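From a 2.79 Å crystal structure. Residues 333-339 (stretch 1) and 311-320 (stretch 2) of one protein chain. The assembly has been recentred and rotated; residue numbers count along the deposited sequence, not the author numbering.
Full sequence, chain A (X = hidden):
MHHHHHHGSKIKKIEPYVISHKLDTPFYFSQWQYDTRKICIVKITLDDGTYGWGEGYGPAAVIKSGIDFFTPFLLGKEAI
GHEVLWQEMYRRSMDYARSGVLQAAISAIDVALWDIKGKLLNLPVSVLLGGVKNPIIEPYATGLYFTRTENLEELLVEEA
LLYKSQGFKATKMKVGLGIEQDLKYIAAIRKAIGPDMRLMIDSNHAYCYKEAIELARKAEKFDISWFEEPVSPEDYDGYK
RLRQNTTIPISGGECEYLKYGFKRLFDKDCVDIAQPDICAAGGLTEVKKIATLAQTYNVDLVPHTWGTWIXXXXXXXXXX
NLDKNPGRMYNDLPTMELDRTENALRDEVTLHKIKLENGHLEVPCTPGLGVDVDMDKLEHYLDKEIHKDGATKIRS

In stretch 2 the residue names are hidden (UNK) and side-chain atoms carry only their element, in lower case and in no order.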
# COMPACT_ATOMS: atom_id res chain seq x y z
N LEU A 333 31.00 17.67 -14.23
CA LEU A 333 30.45 18.77 -15.03
C LEU A 333 28.98 18.59 -15.41
O LEU A 333 28.66 17.61 -16.09
CB LEU A 333 31.28 19.04 -16.31
CG LEU A 333 32.60 19.78 -16.17
CD1 LEU A 333 33.35 19.76 -17.47
CD2 LEU A 333 32.39 21.22 -15.73
N PRO A 334 28.10 19.56 -15.07
CA PRO A 334 26.68 19.43 -15.43
C PRO A 334 26.38 19.76 -16.88
O PRO A 334 27.22 20.38 -17.53
CB PRO A 334 26.00 20.43 -14.50
CG PRO A 334 27.01 21.48 -14.32
CD PRO A 334 28.33 20.79 -14.29
N THR A 335 25.17 19.38 -17.38
CA THR A 335 24.69 19.69 -18.74
C THR A 335 23.37 20.49 -18.67
O THR A 335 22.71 20.53 -17.63
CB THR A 335 24.47 18.45 -19.64
OG1 THR A 335 23.34 17.69 -19.18
CG2 THR A 335 25.70 17.57 -19.77
N MET A 336 23.00 21.11 -19.81
CA MET A 336 21.76 21.86 -19.99
C MET A 336 21.36 21.84 -21.47
O MET A 336 22.20 21.53 -22.32
CB MET A 336 21.88 23.29 -19.46
CG MET A 336 22.70 24.21 -20.34
SD MET A 336 22.59 25.91 -19.81
CE MET A 336 23.39 26.65 -21.12
N GLU A 337 20.09 22.17 -21.77
CA GLU A 337 19.61 22.15 -23.15
C GLU A 337 20.04 23.38 -23.94
O GLU A 337 19.56 24.49 -23.70
CB GLU A 337 18.08 21.93 -23.23
CG GLU A 337 17.60 21.51 -24.61
CD GLU A 337 16.22 20.90 -24.72
OE1 GLU A 337 15.79 20.20 -23.78
OE2 GLU A 337 15.61 21.05 -25.80
N LEU A 338 20.92 23.16 -24.93
CA LEU A 338 21.37 24.23 -25.81
C LEU A 338 20.84 23.99 -27.23
O LEU A 338 21.44 23.21 -27.99
CB LEU A 338 22.91 24.34 -25.78
CG LEU A 338 23.52 25.63 -26.35
CD1 LEU A 338 23.30 26.82 -25.42
CD2 LEU A 338 24.99 25.45 -26.57
N ASP A 339 19.70 24.65 -27.57
CA ASP A 339 19.06 24.57 -28.89
C ASP A 339 20.01 25.05 -29.98
O ASP A 339 20.42 26.21 -29.97
CB ASP A 339 17.74 25.38 -28.92
CG ASP A 339 16.97 25.33 -30.24
OD1 ASP A 339 16.96 24.26 -30.88
OD2 ASP A 339 16.35 26.35 -30.60
N UNK A 311 15.78 32.78 -21.85
CA UNK A 311 15.51 31.41 -21.40
C UNK A 311 16.80 30.64 -21.14
O UNK A 311 16.91 30.02 -20.07
c UNK A 311 14.71 30.67 -22.45
N UNK A 312 17.76 30.64 -22.11
CA UNK A 312 19.03 29.93 -21.93
C UNK A 312 19.77 30.46 -20.70
O UNK A 312 20.21 29.66 -19.88
c UNK A 312 19.38 29.83 -25.73
c UNK A 312 19.11 29.23 -24.35
c UNK A 312 21.21 29.11 -22.96
c UNK A 312 19.89 29.87 -23.20
N UNK A 313 19.83 31.81 -20.54
CA UNK A 313 20.48 32.47 -19.40
C UNK A 313 19.96 31.97 -18.05
O UNK A 313 20.77 31.61 -17.21
o UNK A 313 21.14 34.47 -20.54
c UNK A 313 20.34 33.98 -19.49
N UNK A 314 18.62 31.90 -17.88
CA UNK A 314 17.96 31.41 -16.67
C UNK A 314 18.44 29.99 -16.33
O UNK A 314 18.72 29.70 -15.15
c UNK A 314 16.45 31.45 -16.86
N UNK A 315 18.61 29.11 -17.36
CA UNK A 315 19.15 27.76 -17.19
C UNK A 315 20.62 27.80 -16.85
O UNK A 315 21.03 27.07 -15.96
c UNK A 315 18.91 26.92 -18.43
N UNK A 316 21.41 28.68 -17.49
CA UNK A 316 22.84 28.83 -17.18
C UNK A 316 22.99 29.09 -15.68
O UNK A 316 23.73 28.38 -15.00
c UNK A 316 23.57 29.95 -17.98
c UNK A 316 25.07 29.91 -17.71
c UNK A 316 23.29 29.87 -19.47
N UNK A 317 22.23 30.06 -15.17
CA UNK A 317 22.25 30.45 -13.78
C UNK A 317 21.63 29.40 -12.87
O UNK A 317 22.09 29.26 -11.74
c UNK A 317 24.11 34.39 -14.05
c UNK A 317 22.79 33.28 -15.39
n UNK A 317 23.41 33.57 -13.27
c UNK A 317 22.54 32.90 -14.11
c UNK A 317 21.63 31.83 -13.59
n UNK A 317 23.78 34.25 -15.34
N UNK A 318 20.65 28.60 -13.36
CA UNK A 318 20.08 27.55 -12.51
C UNK A 318 21.02 26.35 -12.36
O UNK A 318 21.27 25.95 -11.22
c UNK A 318 16.78 26.94 -11.25
c UNK A 318 17.99 26.25 -11.87
c UNK A 318 18.68 27.12 -12.92
c UNK A 318 17.69 24.87 -12.43
N UNK A 319 21.57 25.79 -13.48
CA UNK A 319 22.48 24.64 -13.38
C UNK A 319 23.80 25.05 -12.64
O UNK A 319 24.41 24.21 -11.97
c UNK A 319 22.74 23.81 -14.68
c UNK A 319 21.63 23.99 -15.71
c UNK A 319 24.11 24.04 -15.28
N UNK A 320 24.18 26.35 -12.70
CA UNK A 320 25.33 26.84 -11.96
C UNK A 320 25.08 26.61 -10.46
O UNK A 320 25.92 26.03 -9.80
c UNK A 320 25.57 28.31 -12.25

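Position 311 has one side-chain carbon, out of reach of stretch 1. A lone CB means alanine, Ala-311.

Position 312 has four carbons, forked at the first, with one arm two carbons long. The CA-to-CB bond points toward stretch 1. The one-carbon arm lies 3.8 Å from Met-336 CE and 4.0 Å from Leu-338 CD1. This is isoleucine, Ile-312, and the arm is its CG2.

Position 313 carries one carbon and then one oxygen, unbranched. This is serine, and Ser-313 points away from stretch 1. Its OG is hydrogen-bonded to a residue just outside the stretches.

Position 314 has a single carbon and no contact with stretch 1. It is Ala-314.

Position 315 also has a single carbon, but this one points toward stretch 1. The CB is 4.1 Å from Met-336 SD. The residue is Ala-315. Its backbone C is slightly nearer, 4.0 Å from Met-336 SD, so the sulfur lies close to the helix backbone.

Position 316 has three carbons, one carrying the other two. The CA-to-CB bond points away, yet one of the two end carbons comes within 3.6 Å of Met-336 CE. This is the closest contact between the stretches. The shape is valine, Val-316, and that carbon is its CG2.

Position 317 has one carbon and then a five-membered ring of three carbons and two nitrogens. Only histidine fits. His-317 does not reach stretch 1, and both ring nitrogens are hydrogen-bonded elsewhere in the structure.

Position 318 has four carbons, forked at the second, and no contact with stretch 1. It is Leu-318.

Position 319 has three carbons, one carrying two, and points toward stretch 1. One end carbon is 4.0 Å from Pro-334 CG. The other is 3.8 Å from Met-336 CB and 4.1 Å from Thr-335 O. It is again valine, Val-319, and these carbons are CG2 and CG1 in turn.

Position 320 has one carbon, pointing away. It is Ala-320.

The contact is apolar packing, with no hydrogen bond across the stretches. Within the helix, backbone bonds such as Val-316 N to Ile-312 O (2.8 Å) and Val-319 N to Ala-315 O (2.8 Å) satisfy polar groups internally. The spacing of 312, 315 and 319 turns their CA-to-CB bonds toward stretch 1; Val-316 points away at CB, and its CG2 still reaches Met-336 CE. Met-336 is the centre. Its side chain, with chi2 and chi3 both t, touches all four of these residues. Pro-334 adds a contact at Val-319, and Leu-338 adds one at Ile-312. Stretch 1 therefore runs against the direction of the helix. The two stretches together bury 334 Å².

Stretch 2, residues 311-320: AISAAVHLVA
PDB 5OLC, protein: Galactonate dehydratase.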